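Local coordinates for trehalose-6-phosphate phosphatase (Candida albicans, PDB 5DXI), which is a HAD-family phosphatase in which an alpha/beta core bearing magnesium and beryllium trifluoride faces a smaller alpha/beta cap, with glucose units bound between them, at residues 125-130 and 153-158; 132-137 and 141-146; 162-167 and 173-178. All coordinates share one frame; numbering follows the deposited sequence.

Contact 1 (125-130 and 153-158)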
loop_
_atom_site.group_PDB
_atom_site.type_symbol
_atom_site.label_atom_id
_atom_site.label_comp_id
_atom_site.label_asym_id
_atom_site.label_seq_id
_atom_site.Cartn_x
_atom_site.Cartn_y
_atom_site.Cartn_z
ATOM N N THR A 125 7.528 -10.610 22.590
ATOM C CA THR A 125 7.155 -9.363 23.250
ATOM C C THR A 125 7.737 -9.339 24.665
ATOM O O THR A 125 8.293 -8.332 25.113
ATOM C CB THR A 125 5.618 -9.172 23.331
ATOM O OG1 THR A 125 5.075 -8.991 22.017
ATOM C CG2 THR A 125 5.274 -7.961 24.171
ATOM N N GLU A 126 7.613 -10.471 25.353
ATOM C CA GLU A 126 8.103 -10.600 26.719
ATOM C C GLU A 126 9.627 -10.497 26.762
ATOM O O GLU A 126 10.195 -10.049 27.757
ATOM C CB GLU A 126 7.624 -11.928 27.329
ATOM C CG GLU A 126 8.603 -12.631 28.269
ATOM C CD GLU A 126 8.715 -11.951 29.625
ATOM O OE1 GLU A 126 7.708 -11.366 30.096
ATOM O OE2 GLU A 126 9.816 -12.012 30.217
ATOM N N LYS A 127 10.296 -10.833 25.667
ATOM C CA LYS A 127 11.742 -10.743 25.674
ATOM C C LYS A 127 12.161 -9.390 25.024
ATOM O O LYS A 127 13.347 -9.087 24.862
ATOM C CB LYS A 127 12.343 -11.983 24.991
ATOM C CG LYS A 127 13.740 -11.828 24.455
ATOM C CD LYS A 127 14.636 -13.069 24.509
ATOM C CE LYS A 127 16.096 -12.671 24.865
ATOM N NZ LYS A 127 17.127 -13.774 24.841
ATOM N N THR A 128 11.187 -8.536 24.709
ATOM C CA THR A 128 11.519 -7.271 24.052
ATOM C C THR A 128 10.730 -6.106 24.622
ATOM O O THR A 128 9.636 -5.788 24.153
ATOM C CB THR A 128 11.279 -7.341 22.523
ATOM O OG1 THR A 128 11.888 -8.518 21.980
ATOM C CG2 THR A 128 11.870 -6.129 21.829
ATOM N N PRO A 129 11.292 -5.463 25.653
ATOM C CA PRO A 129 10.652 -4.307 26.291
ATOM C C PRO A 129 10.403 -3.169 25.300
ATOM O O PRO A 129 11.287 -2.858 24.507
ATOM C CB PRO A 129 11.662 -3.898 27.377
ATOM C CG PRO A 129 12.453 -5.129 27.645
ATOM C CD PRO A 129 12.555 -5.836 26.313
ATOM N N GLY A 130 9.223 -2.563 25.351
ATOM C CA GLY A 130 8.873 -1.494 24.431
ATOM C C GLY A 130 8.147 -2.010 23.193
ATOM O O GLY A 130 7.552 -1.232 22.445
ATOM N N ASN A 153 15.874 -5.630 16.857
ATOM C CA ASN A 153 16.271 -6.218 15.575
ATOM C C ASN A 153 16.743 -7.662 15.718
ATOM O O ASN A 153 16.485 -8.501 14.852
ATOM C CB ASN A 153 17.349 -5.370 14.909
ATOM C CG ASN A 153 16.787 -4.106 14.289
ATOM O OD1 ASN A 153 16.196 -4.144 13.209
ATOM N ND2 ASN A 153 16.964 -2.979 14.969
ATOM N N PHE A 154 17.430 -7.945 16.818
ATOM C CA PHE A 154 17.883 -9.299 17.108
ATOM C C PHE A 154 16.690 -10.217 17.344
ATOM O O PHE A 154 16.594 -11.291 16.748
ATOM C CB PHE A 154 18.811 -9.315 18.325
ATOM C CG PHE A 154 19.283 -10.692 18.711
ATOM C CD1 PHE A 154 20.219 -11.361 17.939
ATOM C CD2 PHE A 154 18.806 -11.306 19.861
ATOM C CE1 PHE A 154 20.658 -12.628 18.294
ATOM C CE2 PHE A 154 19.244 -12.568 20.226
ATOM C CZ PHE A 154 20.170 -13.231 19.440
ATOM N N GLN A 155 15.801 -9.804 18.242
ATOM C CA GLN A 155 14.604 -10.583 18.544
ATOM C C GLN A 155 13.704 -10.732 17.321
ATOM O O GLN A 155 13.079 -11.778 17.124
ATOM C CB GLN A 155 13.821 -9.954 19.696
ATOM C CG GLN A 155 14.586 -9.958 20.999
ATOM C CD GLN A 155 15.023 -11.350 21.405
ATOM O OE1 GLN A 155 16.130 -11.528 21.912
ATOM N NE2 GLN A 155 14.166 -12.346 21.182
ATOM N N ALA A 156 13.646 -9.678 16.511
ATOM C CA ALA A 156 12.835 -9.673 15.301
ATOM C C ALA A 156 13.307 -10.730 14.332
ATOM O O ALA A 156 12.493 -11.461 13.771
ATOM C CB ALA A 156 12.870 -8.319 14.636
ATOM N N GLU A 157 14.625 -10.818 14.158
ATOM C CA GLU A 157 15.208 -11.745 13.198
ATOM C C GLU A 157 14.908 -13.196 13.538
ATOM O O GLU A 157 14.680 -14.019 12.643
ATOM C CB GLU A 157 16.723 -11.550 13.116
ATOM C CG GLU A 157 17.446 -12.669 12.378
ATOM C CD GLU A 157 18.852 -12.276 11.951
ATOM O OE1 GLU A 157 19.530 -11.562 12.724
ATOM O OE2 GLU A 157 19.283 -12.704 10.855
ATOM N N LYS A 158 14.872 -13.508 14.828
ATOM C CA LYS A 158 14.674 -14.892 15.225
ATOM C C LYS A 158 13.190 -15.184 15.424
ATOM O O LYS A 158 12.770 -16.343 15.421
ATOM C CB LYS A 158 15.496 -15.215 16.477
ATOM C CG LYS A 158 16.994 -14.926 16.260
ATOM C CD LYS A 158 17.785 -16.204 15.933
ATOM C CE LYS A 158 18.566 -16.074 14.613
ATOM N NZ LYS A 158 19.269 -14.763 14.447
#

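Contact 2 (132-137 and 141-146). With GLC (alpha-D-glucopyranose), chain C; GLC (alpha-D-glucopyranose), chain B.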
loop_
_atom_site.group_PDB
_atom_site.type_symbol
_atom_site.label_atom_id
_atom_site.label_comp_id
_atom_site.label_asym_id
_atom_site.label_seq_id
_atom_site.Cartn_x
_atom_site.Cartn_y
_atom_site.Cartn_z
ATOM N N ASN A 132 5.112 -4.259 21.244
ATOM C CA ASN A 132 3.729 -4.648 21.522
ATOM C C ASN A 132 3.059 -5.326 20.325
ATOM O O ASN A 132 3.551 -5.263 19.194
ATOM C CB ASN A 132 2.884 -3.452 21.959
ATOM C CG ASN A 132 2.510 -2.544 20.807
ATOM O OD1 ASN A 132 3.362 -1.886 20.227
ATOM N ND2 ASN A 132 1.221 -2.471 20.503
ATOM N N ILE A 133 1.931 -5.970 20.606
ATOM C CA ILE A 133 1.189 -6.733 19.617
ATOM C C ILE A 133 -0.045 -5.961 19.186
ATOM O O ILE A 133 -0.793 -5.480 20.024
ATOM C CB ILE A 133 0.747 -8.099 20.182
ATOM C CG1 ILE A 133 1.957 -8.975 20.488
ATOM C CG2 ILE A 133 -0.196 -8.814 19.213
ATOM C CD1 ILE A 133 1.611 -10.207 21.294
ATOM N N GLU A 134 -0.256 -5.845 17.881
ATOM C CA GLU A 134 -1.480 -5.249 17.360
ATOM C C GLU A 134 -2.313 -6.345 16.695
ATOM O O GLU A 134 -1.910 -6.902 15.672
ATOM C CB GLU A 134 -1.167 -4.133 16.361
ATOM C CG GLU A 134 -2.396 -3.444 15.799
ATOM C CD GLU A 134 -2.062 -2.456 14.688
ATOM O OE1 GLU A 134 -0.874 -2.367 14.260
ATOM O OE2 GLU A 134 -2.998 -1.756 14.254
ATOM N N ARG A 135 -3.469 -6.638 17.277
ATOM C CA ARG A 135 -4.373 -7.648 16.737
ATOM C C ARG A 135 -5.448 -6.977 15.909
ATOM O O ARG A 135 -6.348 -6.339 16.439
ATOM C CB ARG A 135 -5.007 -8.468 17.865
ATOM C CG ARG A 135 -4.011 -9.316 18.625
ATOM C CD ARG A 135 -4.557 -9.839 19.950
ATOM N NE ARG A 135 -3.471 -10.470 20.693
ATOM C CZ ARG A 135 -2.739 -9.861 21.623
ATOM N NH1 ARG A 135 -3.005 -8.606 21.971
ATOM N NH2 ARG A 135 -1.752 -10.519 22.222
ATOM N N LYS A 136 -5.354 -7.102 14.596
ATOM C CA LYS A 136 -6.405 -6.543 13.764
ATOM C C LYS A 136 -7.433 -7.652 13.539
ATOM O O LYS A 136 -7.368 -8.677 14.208
ATOM C CB LYS A 136 -5.817 -6.000 12.465
ATOM C CG LYS A 136 -4.692 -4.981 12.694
ATOM C CD LYS A 136 -3.998 -4.685 11.371
ATOM C CE LYS A 136 -2.559 -4.289 11.568
ATOM N NZ LYS A 136 -1.865 -4.016 10.283
ATOM N N LYS A 137 -8.355 -7.479 12.597
ATOM C CA LYS A 137 -9.389 -8.491 12.404
ATOM C C LYS A 137 -8.798 -9.758 11.799
ATOM O O LYS A 137 -9.088 -10.867 12.250
ATOM C CB LYS A 137 -10.523 -7.962 11.526
ATOM C CG LYS A 137 -11.381 -6.878 12.178
ATOM C CD LYS A 137 -12.854 -7.163 11.919
ATOM C CE LYS A 137 -13.678 -5.891 11.814
ATOM N NZ LYS A 137 -14.571 -5.963 10.610
ATOM N N THR A 141 0.123 -7.889 13.924
ATOM C CA THR A 141 1.330 -7.091 13.801
ATOM C C THR A 141 2.117 -7.091 15.103
ATOM O O THR A 141 1.559 -6.844 16.166
ATOM C CB THR A 141 0.991 -5.631 13.424
ATOM O OG1 THR A 141 0.215 -5.616 12.221
ATOM C CG2 THR A 141 2.250 -4.826 13.213
ATOM N N TRP A 142 3.410 -7.386 15.025
ATOM C CA TRP A 142 4.269 -7.198 16.184
ATOM C C TRP A 142 5.144 -5.969 15.959
ATOM O O TRP A 142 5.935 -5.922 15.012
ATOM C CB TRP A 142 5.117 -8.439 16.458
ATOM C CG TRP A 142 5.988 -8.300 17.683
ATOM C CD1 TRP A 142 5.575 -8.105 18.978
ATOM C CD2 TRP A 142 7.419 -8.346 17.722
ATOM N NE1 TRP A 142 6.665 -8.021 19.817
ATOM C CE2 TRP A 142 7.807 -8.172 19.070
ATOM C CE3 TRP A 142 8.410 -8.520 16.750
ATOM C CZ2 TRP A 142 9.144 -8.165 19.466
ATOM C CZ3 TRP A 142 9.739 -8.518 17.145
ATOM C CH2 TRP A 142 10.094 -8.338 18.489
ATOM N N HIS A 143 4.966 -4.974 16.823
ATOM C CA HIS A 143 5.701 -3.711 16.749
ATOM C C HIS A 143 6.919 -3.701 17.672
ATOM O O HIS A 143 6.798 -4.047 18.841
ATOM C CB HIS A 143 4.809 -2.538 17.143
ATOM C CG HIS A 143 3.713 -2.231 16.173
ATOM N ND1 HIS A 143 3.918 -1.486 15.030
ATOM C CD2 HIS A 143 2.393 -2.532 16.193
ATOM C CE1 HIS A 143 2.772 -1.343 14.390
ATOM N NE2 HIS A 143 1.831 -1.971 15.072
ATOM N N TYR A 144 8.074 -3.270 17.171
ATOM C CA TYR A 144 9.235 -3.108 18.050
ATOM C C TYR A 144 9.986 -1.791 17.832
ATOM O O TYR A 144 11.161 -1.677 18.183
ATOM C CB TYR A 144 10.204 -4.291 17.901
ATOM C CG TYR A 144 10.766 -4.530 16.519
ATOM C CD1 TYR A 144 11.982 -3.975 16.139
ATOM C CD2 TYR A 144 10.097 -5.332 15.599
ATOM C CE1 TYR A 144 12.516 -4.203 14.874
ATOM C CE2 TYR A 144 10.627 -5.571 14.324
ATOM C CZ TYR A 144 11.834 -4.996 13.970
ATOM O OH TYR A 144 12.374 -5.207 12.720
ATOM N N ARG A 145 9.306 -0.797 17.264
ATOM C CA ARG A 145 9.922 0.508 17.032
ATOM C C ARG A 145 10.384 1.142 18.357
ATOM O O ARG A 145 11.456 1.734 18.433
ATOM C CB ARG A 145 8.956 1.437 16.286
ATOM C CG ARG A 145 9.503 2.834 16.002
ATOM C CD ARG A 145 8.647 3.558 14.970
ATOM N NE ARG A 145 8.562 2.793 13.717
ATOM C CZ ARG A 145 9.521 2.741 12.795
ATOM N NH1 ARG A 145 10.662 3.414 12.977
ATOM N NH2 ARG A 145 9.352 2.011 11.687
ATOM N N ARG A 146 9.579 0.994 19.402
ATOM C CA ARG A 146 9.869 1.615 20.698
ATOM C C ARG A 146 10.919 0.878 21.529
ATOM O O ARG A 146 11.306 1.351 22.594
ATOM C CB ARG A 146 8.582 1.716 21.508
ATOM C CG ARG A 146 7.534 2.635 20.919
ATOM C CD ARG A 146 6.301 2.608 21.805
ATOM N NE ARG A 146 5.284 3.593 21.441
ATOM C CZ ARG A 146 3.974 3.392 21.584
ATOM N NH1 ARG A 146 3.531 2.231 22.054
ATOM N NH2 ARG A 146 3.104 4.340 21.247
HETATM C C1 GLC C . 1.370 1.163 10.810
HETATM C C2 GLC C . 0.371 0.315 11.585
HETATM C C3 GLC C . 0.397 -1.121 11.051
HETATM C C4 GLC C . 0.119 -1.105 9.558
HETATM C C5 GLC C . 1.154 -0.217 8.872
HETATM C C6 GLC C . 0.823 -0.089 7.398
HETATM O O1 GLC C . 2.699 0.710 11.063
HETATM O O2 GLC C . 0.718 0.345 12.966
HETATM O O3 GLC C . -0.604 -1.896 11.694
HETATM O O4 GLC C . 0.196 -2.439 9.014
HETATM O O5 GLC C . 1.122 1.097 9.404
HETATM O O6 GLC C . -0.412 0.625 7.258
HETATM C C1 GLC B . 3.678 1.610 10.521
HETATM C C2 GLC B . 5.065 1.220 10.985
HETATM C C3 GLC B . 5.201 1.444 12.485
HETATM C C4 GLC B . 4.913 2.905 12.823
HETATM C C5 GLC B . 3.513 3.252 12.321
HETATM C C6 GLC B . 3.163 4.721 12.522
HETATM O O2 GLC B . 5.335 -0.150 10.698
HETATM O O3 GLC B . 6.522 1.073 12.885
HETATM O O4 GLC B . 4.950 3.104 14.238
HETATM O O5 GLC B . 3.420 2.968 10.913
HETATM O O6 GLC B . 3.979 5.511 11.636
#

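Contact 3 (162-167 and 173-178)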
loop_
_atom_site.group_PDB
_atom_site.type_symbol
_atom_site.label_atom_id
_atom_site.label_comp_id
_atom_site.label_asym_id
_atom_site.label_seq_id
_atom_site.Cartn_x
_atom_site.Cartn_y
_atom_site.Cartn_z
ATOM N N GLU A 162 11.432 -18.257 13.310
ATOM C CA GLU A 162 10.567 -19.222 13.970
ATOM C C GLU A 162 9.194 -19.312 13.325
ATOM O O GLU A 162 8.661 -20.406 13.150
ATOM C CB GLU A 162 10.409 -18.873 15.448
ATOM C CG GLU A 162 9.340 -19.705 16.144
ATOM C CD GLU A 162 9.359 -19.561 17.645
ATOM O OE1 GLU A 162 10.292 -18.922 18.175
ATOM O OE2 GLU A 162 8.430 -20.090 18.297
ATOM N N LEU A 163 8.622 -18.160 12.979
ATOM C CA LEU A 163 7.328 -18.130 12.303
ATOM C C LEU A 163 7.424 -18.863 10.980
ATOM O O LEU A 163 6.552 -19.664 10.639
ATOM C CB LEU A 163 6.866 -16.690 12.075
ATOM C CG LEU A 163 6.412 -15.939 13.322
ATOM C CD1 LEU A 163 6.304 -14.453 13.044
ATOM C CD2 LEU A 163 5.066 -16.495 13.775
ATOM N N ASN A 164 8.515 -18.605 10.261
ATOM C CA ASN A 164 8.741 -19.171 8.940
ATOM C C ASN A 164 9.023 -20.677 8.972
ATOM O O ASN A 164 8.830 -21.369 7.978
ATOM C CB ASN A 164 9.902 -18.445 8.251
ATOM C CG ASN A 164 9.458 -17.181 7.534
ATOM O OD1 ASN A 164 8.369 -17.126 6.968
ATOM N ND2 ASN A 164 10.310 -16.166 7.539
ATOM N N ASP A 165 9.485 -21.179 10.113
ATOM C CA ASP A 165 9.772 -22.604 10.251
ATOM C C ASP A 165 8.588 -23.389 10.797
ATOM O O ASP A 165 8.542 -24.611 10.667
ATOM C CB ASP A 165 10.985 -22.824 11.153
ATOM C CG ASP A 165 12.297 -22.487 10.466
ATOM O OD1 ASP A 165 12.406 -22.663 9.226
ATOM O OD2 ASP A 165 13.214 -22.025 11.176
ATOM N N THR A 166 7.633 -22.688 11.399
ATOM C CA THR A 166 6.472 -23.343 11.992
ATOM C C THR A 166 5.170 -22.972 11.284
ATOM O O THR A 166 4.727 -23.678 10.374
ATOM C CB THR A 166 6.346 -23.008 13.497
ATOM O OG1 THR A 166 6.302 -21.586 13.681
ATOM C CG2 THR A 166 7.534 -23.567 14.264
ATOM N N VAL A 167 4.563 -21.870 11.714
ATOM C CA VAL A 167 3.271 -21.436 11.197
ATOM C C VAL A 167 3.240 -21.324 9.678
ATOM O O VAL A 167 2.275 -21.746 9.039
ATOM C CB VAL A 167 2.858 -20.074 11.805
ATOM C CG1 VAL A 167 1.508 -19.625 11.262
ATOM C CG2 VAL A 167 2.816 -20.159 13.325
ATOM N N VAL A 173 0.246 -18.680 5.088
ATOM C CA VAL A 173 0.311 -17.295 5.541
ATOM C C VAL A 173 1.641 -16.686 5.101
ATOM O O VAL A 173 2.632 -17.397 4.888
ATOM C CB VAL A 173 0.175 -17.173 7.071
ATOM C CG1 VAL A 173 -1.178 -17.690 7.527
ATOM C CG2 VAL A 173 1.290 -17.932 7.762
ATOM N N GLU A 174 1.650 -15.369 4.952
ATOM C CA GLU A 174 2.854 -14.648 4.594
ATOM C C GLU A 174 3.419 -13.986 5.840
ATOM O O GLU A 174 2.675 -13.363 6.587
ATOM C CB GLU A 174 2.565 -13.591 3.538
ATOM C CG GLU A 174 3.828 -12.927 3.003
ATOM C CD GLU A 174 4.672 -13.890 2.184
ATOM O OE1 GLU A 174 4.082 -14.776 1.524
ATOM O OE2 GLU A 174 5.917 -13.767 2.214
ATOM N N VAL A 175 4.719 -14.133 6.070
ATOM C CA VAL A 175 5.372 -13.458 7.199
ATOM C C VAL A 175 6.163 -12.260 6.677
ATOM O O VAL A 175 7.225 -12.425 6.068
ATOM C CB VAL A 175 6.316 -14.407 7.997
ATOM C CG1 VAL A 175 6.967 -13.667 9.155
ATOM C CG2 VAL A 175 5.552 -15.621 8.521
ATOM N N MET A 176 5.643 -11.059 6.912
ATOM C CA MET A 176 6.191 -9.855 6.300
ATOM C C MET A 176 7.022 -9.049 7.286
ATOM O O MET A 176 6.515 -8.644 8.319
ATOM C CB MET A 176 5.071 -8.946 5.780
ATOM C CG MET A 176 4.428 -9.346 4.471
ATOM S SD MET A 176 3.325 -8.037 3.861
ATOM C CE MET A 176 2.069 -8.004 5.135
ATOM N N ALA A 177 8.291 -8.818 6.970
ATOM C CA ALA A 177 9.075 -7.870 7.752
ATOM C C ALA A 177 8.700 -6.475 7.253
ATOM O O ALA A 177 8.896 -6.154 6.082
ATOM C CB ALA A 177 10.577 -8.132 7.607
ATOM N N GLY A 178 8.189 -5.639 8.143
ATOM C CA GLY A 178 7.847 -4.271 7.794
ATOM C C GLY A 178 8.733 -3.338 8.599
ATOM O O GLY A 178 9.577 -3.800 9.361
HETATM O O HOH W 1 6.322 -15.974 4.691
HETATM O O HOH W 2 9.222 -14.354 5.205
#

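Contact 1 (125-130 and 153-158)
Lys127 lays its methylene chain across the side-chain amide of Gln155, the two side chains crossing at about a right angle. CG of Lys127 stands over one face of the amide, 3.3 Å from CD of Gln155, and the chain then runs on toward the oxygen end, where Lys127 CE comes within 3.2 Å of Gln155 OE1. The lysine is placed this way by a CG that lies opposite its own backbone N (chi1 158°) and by further bends at chi2 and chi3. Its ammonium group passes beyond the amide, with NZ 3.8 Å from Gln155 OE1. OE1 is buried against the lysine's CD and CE, and the model offers it no hydrogen-bonding partner.

Thr128 approaches the same glutamine nearer its root. The two side chains slide past each other in opposite directions, bringing Thr128 OG1 to 3.2 Å from Gln155 CG and 3.3 Å from Gln155 CB. This hydroxyl spends its hydrogen bond on the carbonyl of Tyr124, in the last turn of the preceding helix 113-126, and offers Gln155 van der Waals contact. Gln155 fits against both residues because its chain folds at chi2 (-56°), turning the amide up under the lysine while CB and CG stay beside the threonine.

Lys127 is where the backbone leaves helix 113-126, and Thr128 N still bonds to Thr125 O at 2.9 Å, closing the final turn. No hydrogen bond joins the two segments; the join is made by side chains alone. Thr128 also touches Trp142 and Ala147. The residues just beyond the end of helix 113-126 rest on the flank of helix 149-165, two helices lying over the antiparallel sheet in a two-layer alpha/beta cap, as in HAD phosphatases with a C2-type cap.

Contact 2 (132-137 and 141-146)
The imidazole of His143 meets Glu134 at its edge: NE2 donates to Glu134 OE1 at 2.9 Å, nearly in the ring plane, a bond that sets the ring's rotation in the glycan pocket wall. The carboxylate is turned 26° from the ring and receives the N-H on the anti side of OE1, 29° out of its own plane. One ring face carries Thr141 CG2, while further along the edge His143 CE1 lies 3.0 Å from O2 of the chain C glucose. Asn132 runs alongside, its amide almost parallel to the ring. Ile133 CG2 lies over the centre of the Arg135 guanidinium, and Tyr144 CB covers one face of the Trp142 ring, offset toward the rim.

Glu134 CG points opposite the backbone N and the chain stays extended, to where OE1 accepts from O3 of the same sugar at 2.6 Å; histidine and sugar both grip this oxygen. Lys136 NZ also grips that O3 (2.8 Å) and O4, besides Gly69 O and Glu183. Arg145 NE reaches O3 of the chain B glucose at 2.8 Å, in the guanidinium plane.

On the opposite sheet face, Ile133 CG1 touches the Trp142 ring edge at CD1. Four backbone bonds pair the strands. This antiparallel hairpin, with 132-135 outermost, continues through Trp142 and Ile182 into strand 181-186; helices 113-126 and 149-165 cover its Ile133 and Trp142 side.

Contact 3 (162-167 and 173-178)
Helix-on-sheet packing in the cap brings Leu163, Asn164 and Val167 against Val173 and Val175 of an outermost strand. Val175 is the hub. Its chi1 of 180° puts CG1 opposite the backbone N and CG2 opposite the carbonyl carbon, so that both methyls turn to Leu163: CG2 meets Leu163 CB at 3.9 Å and CG1 meets the CD1 methyl of Leu163 at 4.0 Å. The valine sits across the leucine obliquely, in touch with both its root and one of its branches. Asn164 OD1 touches the same valine side chain, 3.6 Å from Val175 CG2.

Two waters extend the asparagine's reach to the strand backbone. One accepts from Val175 N at 2.8 Å and lies 3.3 Å from Asn164 OD1, toward which it can donate, although other acceptors compete for its protons. The other takes the ND2 hydrogen of Asn164 at 3.1 Å and can donate to Val175 O at 2.9 Å, again in competition with other acceptors. Both ends of the amide thus face the peptide groups of Val175 through solvent, with no direct bond between the segments.

Farther along, Val167 CG1 touches Val173 CG2 at 3.9 Å; this methyl of Val173 is the one held between its backbone N and carbonyl carbon. Thr166, where the chain leaves helix 149-165, turns its hydroxyl back to Glu162 O, tying down the helix end just before the short helix 167-170.

Backbone bonds from Glu174 to Arg185 and from Met176 to Glu183 join strand 173-178 to strand 181-186, and Val173 touches Trp113. Leu163 also reaches Ile182 of strand 181-186 and Ile120 and Phe121 of helix 113-126, contacts that place helix 149-165 against both the sheet and helix 113-126.

How the contacts relate
From the N terminus, helix 113-126 ends in 125-130, the first half of contact 1. The chain next forms the hairpin of contact 2, a short loop, before helix 149-165 brings 153-158 back to complete contact 1; contact 2 therefore lies wholly within the loop of contact 1. Contact 3 follows in series, closing the short connection that holds helix 167-170. No loops cross. Contacts 1 and 2 touch directly, notably where Thr125 meets Trp142, whereas contacts 2 and 3 share one sheet without touching. Contact 1 joins the two helices, contact 2 pairs two strands at one margin of the sheet, and contact 3 sets helix 149-165 on strand 173-178 at the other.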